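Local coordinates for DNA-binding protein reb1 (Schizosaccharomyces pombe, PDB 5EYB) that binds replication and transcription terminator sequences in ribosomal DNA, as well as sites upstream of RNA polymerase II genes, and takes part in ending RNA polymerase I transcription, at residues 176-181 with 200-205; 211-216 with 263-268; 229-234 with 269-274. All blocks are in the same frame, centred on the assembly; numbering follows the deposited sequence.

Contact 1 (176-181 with 200-205)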
loop_
_atom_site.group_PDB
_atom_site.type_symbol
_atom_site.label_atom_id
_atom_site.label_comp_id
_atom_site.label_asym_id
_atom_site.label_seq_id
_atom_site.Cartn_x
_atom_site.Cartn_y
_atom_site.Cartn_z
ATOM N N LYS A 176 -0.983 -18.820 -12.752
ATOM C CA LYS A 176 -1.907 -18.470 -13.823
ATOM C C LYS A 176 -3.148 -19.354 -13.768
ATOM O O LYS A 176 -4.266 -18.889 -13.999
ATOM C CB LYS A 176 -1.224 -18.604 -15.187
ATOM C CG LYS A 176 0.086 -17.839 -15.320
ATOM C CD LYS A 176 -0.133 -16.336 -15.262
ATOM C CE LYS A 176 1.172 -15.577 -15.467
ATOM N NZ LYS A 176 0.971 -14.101 -15.443
ATOM N N GLU A 177 -2.938 -20.628 -13.446
ATOM C CA GLU A 177 -4.016 -21.612 -13.411
ATOM C C GLU A 177 -4.888 -21.403 -12.184
ATOM O O GLU A 177 -6.112 -21.505 -12.249
ATOM C CB GLU A 177 -3.450 -23.035 -13.422
ATOM C CG GLU A 177 -2.438 -23.298 -14.533
ATOM C CD GLU A 177 -1.036 -22.813 -14.189
ATOM O OE1 GLU A 177 -0.683 -22.802 -12.990
ATOM O OE2 GLU A 177 -0.291 -22.435 -15.116
ATOM N N GLU A 178 -4.241 -21.106 -11.065
ATOM C CA GLU A 178 -4.945 -20.841 -9.821
ATOM C C GLU A 178 -5.787 -19.580 -9.945
ATOM O O GLU A 178 -6.903 -19.523 -9.434
ATOM C CB GLU A 178 -3.952 -20.709 -8.672
ATOM C CG GLU A 178 -4.571 -20.848 -7.302
ATOM C CD GLU A 178 -3.538 -21.146 -6.245
ATOM O OE1 GLU A 178 -3.914 -21.204 -5.056
ATOM O OE2 GLU A 178 -2.353 -21.327 -6.604
ATOM N N ASP A 179 -5.247 -18.572 -10.625
ATOM C CA ASP A 179 -5.996 -17.350 -10.913
ATOM C C ASP A 179 -7.234 -17.669 -11.733
ATOM O O ASP A 179 -8.306 -17.105 -11.519
ATOM C CB ASP A 179 -5.125 -16.340 -11.661
ATOM C CG ASP A 179 -4.244 -15.529 -10.735
ATOM O OD1 ASP A 179 -4.588 -15.406 -9.541
ATOM O OD2 ASP A 179 -3.212 -15.004 -11.204
ATOM N N GLU A 180 -7.069 -18.587 -12.679
ATOM C CA GLU A 180 -8.148 -18.996 -13.564
ATOM C C GLU A 180 -9.192 -19.816 -12.818
ATOM O O GLU A 180 -10.397 -19.638 -13.018
ATOM C CB GLU A 180 -7.589 -19.797 -14.743
ATOM C CG GLU A 180 -8.620 -20.161 -15.798
ATOM C CD GLU A 180 -9.145 -18.954 -16.554
ATOM O OE1 GLU A 180 -8.529 -17.871 -16.463
ATOM O OE2 GLU A 180 -10.177 -19.092 -17.243
ATOM N N GLU A 181 -8.722 -20.717 -11.959
ATOM C CA GLU A 181 -9.610 -21.554 -11.164
ATOM C C GLU A 181 -10.488 -20.690 -10.271
ATOM O O GLU A 181 -11.660 -20.990 -10.051
ATOM C CB GLU A 181 -8.806 -22.541 -10.318
ATOM C CG GLU A 181 -9.663 -23.550 -9.575
ATOM C CD GLU A 181 -10.266 -24.594 -10.500
ATOM O OE1 GLU A 181 -9.797 -24.715 -11.651
ATOM O OE2 GLU A 181 -11.208 -25.298 -10.075
ATOM N N MET A 200 -10.607 -24.126 -2.876
ATOM C CA MET A 200 -9.246 -23.886 -3.344
ATOM C C MET A 200 -8.213 -23.995 -2.224
ATOM O O MET A 200 -7.030 -23.746 -2.452
ATOM C CB MET A 200 -9.148 -22.510 -4.007
ATOM C CG MET A 200 -10.147 -22.300 -5.129
ATOM S SD MET A 200 -9.900 -20.761 -6.031
ATOM C CE MET A 200 -8.237 -20.991 -6.644
ATOM N N ALA A 201 -8.667 -24.387 -1.033
ATOM C CA ALA A 201 -7.820 -24.447 0.161
ATOM C C ALA A 201 -7.163 -23.094 0.406
ATOM O O ALA A 201 -5.974 -23.006 0.710
ATOM C CB ALA A 201 -6.768 -25.537 0.033
ATOM N N ARG A 202 -7.956 -22.041 0.262
ATOM C CA ARG A 202 -7.461 -20.680 0.376
ATOM C C ARG A 202 -8.266 -19.882 1.399
ATOM O O ARG A 202 -9.468 -20.085 1.552
ATOM C CB ARG A 202 -7.512 -19.987 -0.986
ATOM C CG ARG A 202 -6.474 -20.463 -1.984
ATOM C CD ARG A 202 -5.118 -19.876 -1.664
ATOM N NE ARG A 202 -4.243 -19.856 -2.829
ATOM C CZ ARG A 202 -3.110 -19.166 -2.894
ATOM N NH1 ARG A 202 -2.720 -18.435 -1.858
ATOM N NH2 ARG A 202 -2.370 -19.203 -3.994
ATOM N N MET A 203 -7.602 -18.974 2.101
ATOM C CA MET A 203 -8.296 -18.100 3.032
ATOM C C MET A 203 -9.257 -17.202 2.262
ATOM O O MET A 203 -8.837 -16.468 1.372
ATOM C CB MET A 203 -7.307 -17.262 3.833
ATOM C CG MET A 203 -7.934 -16.544 5.011
ATOM S SD MET A 203 -6.810 -15.346 5.738
ATOM C CE MET A 203 -5.353 -16.363 5.953
ATOM N N PRO A 204 -10.552 -17.276 2.595
ATOM C CA PRO A 204 -11.623 -16.547 1.909
ATOM C C PRO A 204 -11.275 -15.096 1.586
ATOM O O PRO A 204 -11.570 -14.639 0.483
ATOM C CB PRO A 204 -12.775 -16.624 2.906
ATOM C CG PRO A 204 -12.568 -17.939 3.578
ATOM C CD PRO A 204 -11.077 -18.116 3.688
ATOM N N ASN A 205 -10.649 -14.392 2.527
ATOM C CA ASN A 205 -10.251 -13.008 2.303
ATOM C C ASN A 205 -9.218 -12.881 1.181
ATOM O O ASN A 205 -9.278 -11.947 0.376
ATOM C CB ASN A 205 -9.703 -12.398 3.597
ATOM C CG ASN A 205 -9.464 -10.898 3.485
ATOM O OD1 ASN A 205 -8.334 -10.448 3.307
ATOM N ND2 ASN A 205 -10.533 -10.118 3.594
#
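E178 and R202 form a salt bridge across the first Myb-type repeat, a three-helix helix-turn-helix unit, tying its first helix (176-189) to the turn that leads into its third, 204-215. The ionic part rests on one oxygen. R202 offers two nitrogens side-on, and both go to E178 OE1: NE at 2.6 Å and NH2 at 2.7 Å. OE1 lies close to the guanidinium plane, at its edge, but the two planes are 50° apart and both nitrogens approach from the same face of the carboxylate. The glutamate reaches across because its chain is extended, with CG anti to the backbone N (chi1 -163°). Its other oxygen, OE2, pairs with R171, while R202 NH1 is bound to the carbonyl of R171 and the guanidinium makes a cation-pi contact with W174; each charged group therefore has partners beyond this pair.

The apolar part belongs to M200, whose chain bends at its last torsion to turn the methyl group onto helix 176-181. There CE packs 3.7 Å from E178 CG and 4.0 Å from E181 CB, and it also lies 3.4 Å from the carbonyl oxygen E178 O.

Contact 2 (211-216 with 263-268). With nucleotides of chain B; nucleotides of chain C.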
loop_
_atom_site.group_PDB
_atom_site.type_symbol
_atom_site.label_atom_id
_atom_site.label_comp_id
_atom_site.label_asym_id
_atom_site.label_seq_id
_atom_site.Cartn_x
_atom_site.Cartn_y
_atom_site.Cartn_z
ATOM N N TRP A 211 -9.341 -11.654 -6.427
ATOM C CA TRP A 211 -10.381 -11.324 -7.392
ATOM C C TRP A 211 -10.529 -9.812 -7.572
ATOM O O TRP A 211 -10.391 -9.301 -8.683
ATOM C CB TRP A 211 -11.723 -11.938 -6.976
ATOM C CG TRP A 211 -12.865 -11.504 -7.847
ATOM C CD1 TRP A 211 -13.760 -10.505 -7.590
ATOM C CD2 TRP A 211 -13.225 -12.046 -9.124
ATOM N NE1 TRP A 211 -14.657 -10.396 -8.625
ATOM C CE2 TRP A 211 -14.351 -11.330 -9.579
ATOM C CE3 TRP A 211 -12.706 -13.068 -9.924
ATOM C CZ2 TRP A 211 -14.966 -11.605 -10.796
ATOM C CZ3 TRP A 211 -13.319 -13.339 -11.134
ATOM C CH2 TRP A 211 -14.437 -12.611 -11.558
ATOM N N ARG A 212 -10.800 -9.104 -6.478
ATOM C CA ARG A 212 -11.065 -7.668 -6.539
ATOM C C ARG A 212 -9.907 -6.861 -7.125
ATOM O O ARG A 212 -10.123 -5.930 -7.900
ATOM C CB ARG A 212 -11.397 -7.123 -5.148
ATOM C CG ARG A 212 -11.636 -5.615 -5.130
ATOM C CD ARG A 212 -11.770 -5.080 -3.721
ATOM N NE ARG A 212 -10.569 -5.328 -2.930
ATOM C CZ ARG A 212 -10.452 -5.029 -1.639
ATOM N NH1 ARG A 212 -11.465 -4.468 -0.993
ATOM N NH2 ARG A 212 -9.323 -5.295 -0.994
ATOM N N ASP A 213 -8.681 -7.222 -6.762
ATOM C CA ASP A 213 -7.531 -6.400 -7.114
ATOM C C ASP A 213 -6.719 -6.917 -8.303
ATOM O O ASP A 213 -5.817 -6.230 -8.775
ATOM C CB ASP A 213 -6.610 -6.246 -5.899
ATOM C CG ASP A 213 -7.230 -5.396 -4.804
ATOM O OD1 ASP A 213 -7.880 -4.384 -5.136
ATOM O OD2 ASP A 213 -7.071 -5.741 -3.612
ATOM N N VAL A 214 -7.021 -8.116 -8.789
ATOM C CA VAL A 214 -6.260 -8.667 -9.909
ATOM C C VAL A 214 -7.119 -9.350 -10.974
ATOM O O VAL A 214 -7.169 -8.904 -12.120
ATOM C CB VAL A 214 -5.206 -9.691 -9.434
ATOM C CG1 VAL A 214 -4.490 -10.290 -10.633
ATOM C CG2 VAL A 214 -4.205 -9.050 -8.485
ATOM N N VAL A 215 -7.789 -10.432 -10.590
ATOM C CA VAL A 215 -8.448 -11.311 -11.551
ATOM C C VAL A 215 -9.733 -10.721 -12.155
ATOM O O VAL A 215 -10.048 -10.987 -13.313
ATOM C CB VAL A 215 -8.757 -12.677 -10.900
ATOM C CG1 VAL A 215 -9.397 -13.634 -11.902
ATOM C CG2 VAL A 215 -7.479 -13.286 -10.340
ATOM N N ARG A 216 -10.462 -9.911 -11.388
ATOM C CA ARG A 216 -11.703 -9.302 -11.883
ATOM C C ARG A 216 -11.481 -8.519 -13.173
ATOM O O ARG A 216 -12.340 -8.500 -14.053
ATOM C CB ARG A 216 -12.326 -8.372 -10.832
ATOM C CG ARG A 216 -13.670 -7.783 -11.261
ATOM C CD ARG A 216 -14.286 -6.865 -10.208
ATOM N NE ARG A 216 -15.671 -6.515 -10.535
ATOM C CZ ARG A 216 -16.735 -7.197 -10.120
ATOM N NH1 ARG A 216 -16.580 -8.265 -9.355
ATOM N NH2 ARG A 216 -17.953 -6.810 -10.466
ATOM N N ARG A 263 -7.520 0.044 -14.346
ATOM C CA ARG A 263 -6.626 0.215 -13.200
ATOM C C ARG A 263 -7.274 -0.283 -11.906
ATOM O O ARG A 263 -8.492 -0.225 -11.755
ATOM C CB ARG A 263 -6.228 1.685 -13.052
ATOM C CG ARG A 263 -5.581 2.300 -14.284
ATOM C CD ARG A 263 -4.140 1.853 -14.432
ATOM N NE ARG A 263 -3.487 2.499 -15.566
ATOM C CZ ARG A 263 -2.202 2.352 -15.871
ATOM N NH1 ARG A 263 -1.425 1.579 -15.122
ATOM N NH2 ARG A 263 -1.692 2.979 -16.922
ATOM N N THR A 264 -6.455 -0.763 -10.973
ATOM C CA THR A 264 -6.952 -1.251 -9.687
ATOM C C THR A 264 -7.402 -0.095 -8.800
ATOM O O THR A 264 -7.159 1.068 -9.114
ATOM C CB THR A 264 -5.882 -2.065 -8.932
ATOM O OG1 THR A 264 -4.860 -1.185 -8.447
ATOM C CG2 THR A 264 -5.263 -3.114 -9.841
ATOM N N ARG A 265 -8.052 -0.419 -7.687
ATOM C CA ARG A 265 -8.548 0.609 -6.780
ATOM C C ARG A 265 -7.398 1.409 -6.165
ATOM O O ARG A 265 -7.504 2.622 -5.997
ATOM C CB ARG A 265 -9.414 -0.012 -5.676
ATOM C CG ARG A 265 -8.660 -0.960 -4.769
ATOM C CD ARG A 265 -9.507 -1.538 -3.651
ATOM N NE ARG A 265 -8.703 -2.483 -2.885
ATOM C CZ ARG A 265 -8.060 -2.184 -1.763
ATOM N NH1 ARG A 265 -8.152 -0.966 -1.245
ATOM N NH2 ARG A 265 -7.336 -3.110 -1.150
ATOM N N LEU A 266 -6.299 0.730 -5.844
ATOM C CA LEU A 266 -5.165 1.383 -5.205
ATOM C C LEU A 266 -4.402 2.246 -6.197
ATOM O O LEU A 266 -3.872 3.299 -5.837
ATOM C CB LEU A 266 -4.231 0.352 -4.575
ATOM C CG LEU A 266 -4.789 -0.379 -3.352
ATOM C CD1 LEU A 266 -3.766 -1.352 -2.797
ATOM C CD2 LEU A 266 -5.217 0.613 -2.282
ATOM N N GLN A 267 -4.345 1.795 -7.445
ATOM C CA GLN A 267 -3.732 2.577 -8.511
ATOM C C GLN A 267 -4.510 3.865 -8.745
ATOM O O GLN A 267 -3.923 4.929 -8.945
ATOM C CB GLN A 267 -3.661 1.770 -9.806
ATOM C CG GLN A 267 -2.554 0.736 -9.837
ATOM C CD GLN A 267 -2.473 0.032 -11.173
ATOM O OE1 GLN A 267 -3.472 -0.479 -11.679
ATOM N NE2 GLN A 267 -1.283 0.012 -11.761
ATOM N N CYS A 268 -5.835 3.760 -8.724
ATOM C CA CYS A 268 -6.696 4.921 -8.902
ATOM C C CYS A 268 -6.548 5.863 -7.722
ATOM O O CYS A 268 -6.412 7.074 -7.890
ATOM C CB CYS A 268 -8.157 4.500 -9.056
ATOM S SG CYS A 268 -8.521 3.552 -10.552
ATOM P P DG B 13 -15.110 2.668 1.281
ATOM O OP1 DG B 13 -15.676 3.946 1.761
ATOM O OP2 DG B 13 -14.869 2.461 -0.163
ATOM O "O5'" DG B 13 -13.735 2.373 2.045
ATOM C "C5'" DG B 13 -13.736 2.204 3.454
ATOM C "C4'" DG B 13 -12.345 1.883 3.964
ATOM O "O4'" DG B 13 -12.060 0.490 3.748
ATOM C "C3'" DG B 13 -11.210 2.651 3.285
ATOM O "O3'" DG B 13 -10.684 3.605 4.185
ATOM C "C2'" DG B 13 -10.167 1.574 2.930
ATOM C "C1'" DG B 13 -10.673 0.339 3.669
ATOM N N9 DG B 13 -10.385 -0.913 2.979
ATOM C C8 DG B 13 -11.002 -1.393 1.847
ATOM N N7 DG B 13 -10.537 -2.543 1.450
ATOM C C5 DG B 13 -9.548 -2.849 2.379
ATOM C C6 DG B 13 -8.696 -3.975 2.464
ATOM O O6 DG B 13 -8.643 -4.957 1.714
ATOM N N1 DG B 13 -7.839 -3.891 3.555
ATOM C C2 DG B 13 -7.807 -2.853 4.452
ATOM N N2 DG B 13 -6.910 -2.955 5.437
ATOM N N3 DG B 13 -8.599 -1.790 4.386
ATOM C C4 DG B 13 -9.442 -1.856 3.326
ATOM P P DG B 14 -9.601 4.682 3.693
ATOM O OP1 DG B 14 -9.773 5.869 4.557
ATOM O OP2 DG B 14 -9.682 4.818 2.221
ATOM O "O5'" DG B 14 -8.203 3.993 4.033
ATOM C "C5'" DG B 14 -7.993 3.436 5.312
ATOM C "C4'" DG B 14 -6.597 2.865 5.424
ATOM O "O4'" DG B 14 -6.571 1.519 4.882
ATOM C "C3'" DG B 14 -5.512 3.648 4.679
ATOM O "O3'" DG B 14 -4.381 3.789 5.517
ATOM C "C2'" DG B 14 -5.203 2.757 3.480
ATOM C "C1'" DG B 14 -5.428 1.382 4.081
ATOM N N9 DG B 14 -5.668 0.336 3.091
ATOM C C8 DG B 14 -6.531 0.387 2.019
ATOM N N7 DG B 14 -6.534 -0.703 1.303
ATOM C C5 DG B 14 -5.616 -1.530 1.938
ATOM C C6 DG B 14 -5.198 -2.841 1.616
ATOM O O6 DG B 14 -5.569 -3.552 0.677
ATOM N N1 DG B 14 -4.249 -3.316 2.518
ATOM C C2 DG B 14 -3.768 -2.608 3.599
ATOM N N2 DG B 14 -2.857 -3.228 4.360
ATOM N N3 DG B 14 -4.152 -1.379 3.910
ATOM C C4 DG B 14 -5.074 -0.905 3.040
ATOM P P DT C 11 1.136 2.386 -10.301
ATOM O OP1 DT C 11 0.552 2.026 -11.614
ATOM O OP2 DT C 11 0.345 3.222 -9.369
ATOM O "O5'" DT C 11 1.556 1.039 -9.554
ATOM C "C5'" DT C 11 2.560 0.212 -10.131
ATOM C "C4'" DT C 11 2.855 -0.989 -9.255
ATOM O "O4'" DT C 11 3.463 -0.554 -8.016
ATOM C "C3'" DT C 11 1.638 -1.833 -8.876
ATOM O "O3'" DT C 11 1.887 -3.194 -9.212
ATOM C "C2'" DT C 11 1.496 -1.625 -7.362
ATOM C "C1'" DT C 11 2.917 -1.279 -6.945
ATOM N N1 DT C 11 3.001 -0.423 -5.721
ATOM C C2 DT C 11 3.537 -0.944 -4.564
ATOM O O2 DT C 11 3.944 -2.086 -4.470
ATOM N N3 DT C 11 3.579 -0.074 -3.510
ATOM C C4 DT C 11 3.154 1.243 -3.494
ATOM O O4 DT C 11 3.236 1.946 -2.490
ATOM C C5 DT C 11 2.608 1.729 -4.738
ATOM C C7 DT C 11 2.113 3.140 -4.844
ATOM C C6 DT C 11 2.562 0.884 -5.780
#
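R212 and R265, from the recognition helices of the two successive Myb-type helix-turn-helix repeats, cross obliquely in the major groove, each reading one guanine of chain B. R212 NH2 donates to O6 of DG13 at 2.8 Å and its NH1 to N7 of the same base; R265 repeats the pattern on DG14, NH1 to N7 at 3.0 Å and NH2 to O6. All four terminal nitrogens reach base acceptors; R265 NE donates to the syn lone pair of D213 OD1 at 3.1 Å. D213 OD2 takes a weak bond from R212 NH2; one carboxylate is thus shared by both arginines and probably offsets part of their charge. R265 NE sits over the centre of the R212 guanidinium, the two planes 49° apart. A leucine in place of R265 would probably leave N7 and O6 of DG14 without their donors and D213 OD1 without its ionic mate.

At the N-terminus of helix 265-275, T264 and Q267 form a capping box: T264 OG1 accepts from Q267 N at 3.2 Å, and T264 N donates to Q267 OE1. Q267 NE2 holds phosphate oxygen OP1 of DT11 in chain C, while T264 CG2 packs 3.3 Å from D213 O.

Contact 3 (229-234 with 269-274). With nucleotides of chain C.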
loop_
_atom_site.group_PDB
_atom_site.type_symbol
_atom_site.label_atom_id
_atom_site.label_comp_id
_atom_site.label_asym_id
_atom_site.label_seq_id
_atom_site.Cartn_x
_atom_site.Cartn_y
_atom_site.Cartn_z
ATOM N N GLU A 229 -6.170 10.197 -21.702
ATOM C CA GLU A 229 -7.564 9.773 -21.706
ATOM C C GLU A 229 -7.910 9.055 -20.404
ATOM O O GLU A 229 -8.945 9.316 -19.787
ATOM C CB GLU A 229 -7.837 8.865 -22.912
ATOM C CG GLU A 229 -9.222 8.238 -22.927
ATOM C CD GLU A 229 -10.331 9.268 -23.026
ATOM O OE1 GLU A 229 -10.125 10.303 -23.696
ATOM O OE2 GLU A 229 -11.406 9.045 -22.430
ATOM N N GLU A 230 -7.020 8.159 -19.993
ATOM C CA GLU A 230 -7.196 7.380 -18.776
ATOM C C GLU A 230 -7.285 8.277 -17.542
ATOM O O GLU A 230 -8.150 8.088 -16.688
ATOM C CB GLU A 230 -6.045 6.387 -18.628
ATOM C CG GLU A 230 -6.425 5.077 -17.968
ATOM C CD GLU A 230 -5.321 4.044 -18.073
ATOM O OE1 GLU A 230 -4.276 4.354 -18.681
ATOM O OE2 GLU A 230 -5.496 2.923 -17.549
ATOM N N GLU A 231 -6.391 9.258 -17.459
ATOM C CA GLU A 231 -6.370 10.195 -16.339
ATOM C C GLU A 231 -7.582 11.122 -16.349
ATOM O O GLU A 231 -8.085 11.521 -15.297
ATOM C CB GLU A 231 -5.086 11.023 -16.369
ATOM C CG GLU A 231 -3.846 10.254 -15.962
ATOM C CD GLU A 231 -2.588 10.811 -16.591
ATOM O OE1 GLU A 231 -2.695 11.456 -17.655
ATOM O OE2 GLU A 231 -1.496 10.600 -16.023
ATOM N N THR A 232 -8.039 11.466 -17.547
ATOM C CA THR A 232 -9.202 12.326 -17.701
ATOM C C THR A 232 -10.458 11.575 -17.273
ATOM O O THR A 232 -11.326 12.131 -16.600
ATOM C CB THR A 232 -9.359 12.815 -19.153
ATOM O OG1 THR A 232 -8.115 13.351 -19.618
ATOM C CG2 THR A 232 -10.438 13.884 -19.247
ATOM N N GLN A 233 -10.544 10.308 -17.667
ATOM C CA GLN A 233 -11.673 9.464 -17.294
ATOM C C GLN A 233 -11.752 9.318 -15.777
ATOM O O GLN A 233 -12.839 9.328 -15.198
ATOM C CB GLN A 233 -11.563 8.089 -17.958
ATOM N N LEU A 234 -10.589 9.193 -15.145
ATOM C CA LEU A 234 -10.496 9.075 -13.695
ATOM C C LEU A 234 -11.059 10.302 -12.995
ATOM O O LEU A 234 -11.661 10.203 -11.929
ATOM C CB LEU A 234 -9.043 8.865 -13.265
ATOM C CG LEU A 234 -8.816 8.791 -11.754
ATOM C CD1 LEU A 234 -9.394 7.505 -11.193
ATOM C CD2 LEU A 234 -7.343 8.912 -11.425
ATOM N N ARG A 269 -6.578 5.286 -6.526
ATOM C CA ARG A 269 -6.432 6.048 -5.299
ATOM C C ARG A 269 -5.117 6.811 -5.303
ATOM O O ARG A 269 -5.068 7.969 -4.897
ATOM C CB ARG A 269 -6.509 5.124 -4.082
ATOM C CG ARG A 269 -6.398 5.847 -2.749
ATOM C CD ARG A 269 -6.393 4.866 -1.587
ATOM N NE ARG A 269 -6.154 5.539 -0.312
ATOM C CZ ARG A 269 -4.946 5.808 0.173
ATOM N NH1 ARG A 269 -3.861 5.459 -0.507
ATOM N NH2 ARG A 269 -4.820 6.427 1.339
ATOM N N TYR A 270 -4.058 6.164 -5.779
ATOM C CA TYR A 270 -2.741 6.785 -5.813
ATOM C C TYR A 270 -2.662 7.883 -6.869
ATOM O O TYR A 270 -2.228 8.997 -6.577
ATOM C CB TYR A 270 -1.654 5.743 -6.068
ATOM C CG TYR A 270 -0.261 6.324 -6.028
ATOM C CD1 TYR A 270 0.394 6.527 -4.818
ATOM C CD2 TYR A 270 0.396 6.686 -7.196
ATOM C CE1 TYR A 270 1.667 7.067 -4.774
ATOM C CE2 TYR A 270 1.671 7.227 -7.163
ATOM C CZ TYR A 270 2.301 7.415 -5.950
ATOM O OH TYR A 270 3.570 7.953 -5.913
ATOM N N LYS A 271 -3.078 7.562 -8.090
ATOM C CA LYS A 271 -3.027 8.515 -9.197
ATOM C C LYS A 271 -3.831 9.775 -8.903
ATOM O O LYS A 271 -3.389 10.888 -9.193
ATOM C CB LYS A 271 -3.538 7.868 -10.485
ATOM C CG LYS A 271 -3.795 8.855 -11.613
ATOM C CD LYS A 271 -2.524 9.540 -12.082
ATOM C CE LYS A 271 -1.600 8.551 -12.752
ATOM N NZ LYS A 271 -0.479 9.225 -13.454
ATOM N N PHE A 272 -5.011 9.593 -8.320
ATOM C CA PHE A 272 -5.871 10.717 -7.983
ATOM C C PHE A 272 -5.210 11.634 -6.960
ATOM O O PHE A 272 -5.361 12.853 -7.019
ATOM C CB PHE A 272 -7.214 10.223 -7.451
ATOM C CG PHE A 272 -8.126 11.326 -7.009
ATOM C CD1 PHE A 272 -8.919 11.992 -7.925
ATOM C CD2 PHE A 272 -8.187 11.700 -5.678
ATOM C CE1 PHE A 272 -9.758 13.010 -7.521
ATOM C CE2 PHE A 272 -9.023 12.717 -5.271
ATOM C CZ PHE A 272 -9.810 13.373 -6.193
ATOM N N GLN A 273 -4.483 11.040 -6.021
ATOM C CA GLN A 273 -3.788 11.809 -4.995
ATOM C C GLN A 273 -2.678 12.661 -5.599
ATOM O O GLN A 273 -2.475 13.809 -5.202
ATOM C CB GLN A 273 -3.217 10.879 -3.925
ATOM C CG GLN A 273 -4.269 10.302 -2.993
ATOM C CD GLN A 273 -3.702 9.268 -2.041
ATOM O OE1 GLN A 273 -2.667 8.659 -2.312
ATOM N NE2 GLN A 273 -4.378 9.067 -0.915
ATOM N N GLN A 274 -1.966 12.095 -6.567
ATOM C CA GLN A 274 -0.873 12.803 -7.214
ATOM C C GLN A 274 -1.389 13.927 -8.109
ATOM O O GLN A 274 -0.793 15.002 -8.170
ATOM C CB GLN A 274 -0.012 11.833 -8.023
ATOM C CG GLN A 274 0.432 10.601 -7.251
ATOM C CD GLN A 274 1.073 10.939 -5.916
ATOM O OE1 GLN A 274 0.748 10.342 -4.890
ATOM N NE2 GLN A 274 1.995 11.895 -5.927
ATOM P P DA C 10 5.027 8.197 -9.278
ATOM O OP1 DA C 10 4.950 8.954 -10.546
ATOM O OP2 DA C 10 4.533 8.808 -8.025
ATOM O "O5'" DA C 10 4.281 6.801 -9.483
ATOM C "C5'" DA C 10 4.707 5.924 -10.516
ATOM C "C4'" DA C 10 4.477 4.476 -10.126
ATOM O "O4'" DA C 10 5.295 4.147 -8.978
ATOM C "C3'" DA C 10 3.035 4.130 -9.745
ATOM O "O3'" DA C 10 2.548 3.097 -10.595
ATOM C "C2'" DA C 10 3.122 3.675 -8.282
ATOM C "C1'" DA C 10 4.579 3.277 -8.139
ATOM N N9 DA C 10 5.083 3.429 -6.777
ATOM C C8 DA C 10 5.075 4.566 -6.020
ATOM N N7 DA C 10 5.593 4.411 -4.826
ATOM C C5 DA C 10 5.965 3.077 -4.795
ATOM C C6 DA C 10 6.573 2.284 -3.803
ATOM N N6 DA C 10 6.927 2.752 -2.601
ATOM N N1 DA C 10 6.805 0.987 -4.097
ATOM C C2 DA C 10 6.450 0.523 -5.299
ATOM N N3 DA C 10 5.874 1.172 -6.310
ATOM C C4 DA C 10 5.656 2.457 -5.990
#
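K271 lays its side chain across those of L234 and E231, using its aliphatic part for one and its ammonium for the other. It leaves helix 269-274 with CG anti to the backbone N (chi1 168°), which sets CG against L234 CD2 at 3.6 Å; the bends at chi2 and chi3 bring NZ round to E231. The glutamate, extended beyond CG, presents OE2, which accepts from K271 NZ at 3.1 Å through its anti lone pair, the one facing away from OE1. The stronger partner of NZ is D321 of helix 320-333, with which it forms a second salt bridge, and the lysine makes a cation-pi contact with W226.

The second Myb-type repeat is built here from its first helix and its recognition helix, whose segments cross almost at right angles (88°) with axes 10.8 Å apart. L234 points into this crossing, and its CD2 also approaches F272 CB, at 4.2 Å. The F272 ring meets that of W253 in the repeat's middle helix, 253-260.

Y270 is directed to the DNA instead: its OH bonds to phosphate oxygen OP2 of DA10 in chain C at a very short, doubtful distance, with OP2 at the ring edge, near its plane.

Contacts 1 and 3 each lie within one Myb-type repeat and are only partly buried; contact 2 is buried and joins the repeats on the DNA. Helix 204-215 is shared by contacts 1 and 2, which touch where V215 CG1 packs on D179 O. Helix 265-275 serves contacts 2 and 3, which are bridged by the salt bridge R263 to E230 and by C268 packing on L234. The centres of contacts 1 and 3 are about 30 Å apart. Both intra-repeat contacts pair one acid-base bridge with apolar packing, whereas contact 2 is almost wholly polar, its arginines bonded to guanine acceptors and probably eased in charge by a shared aspartate.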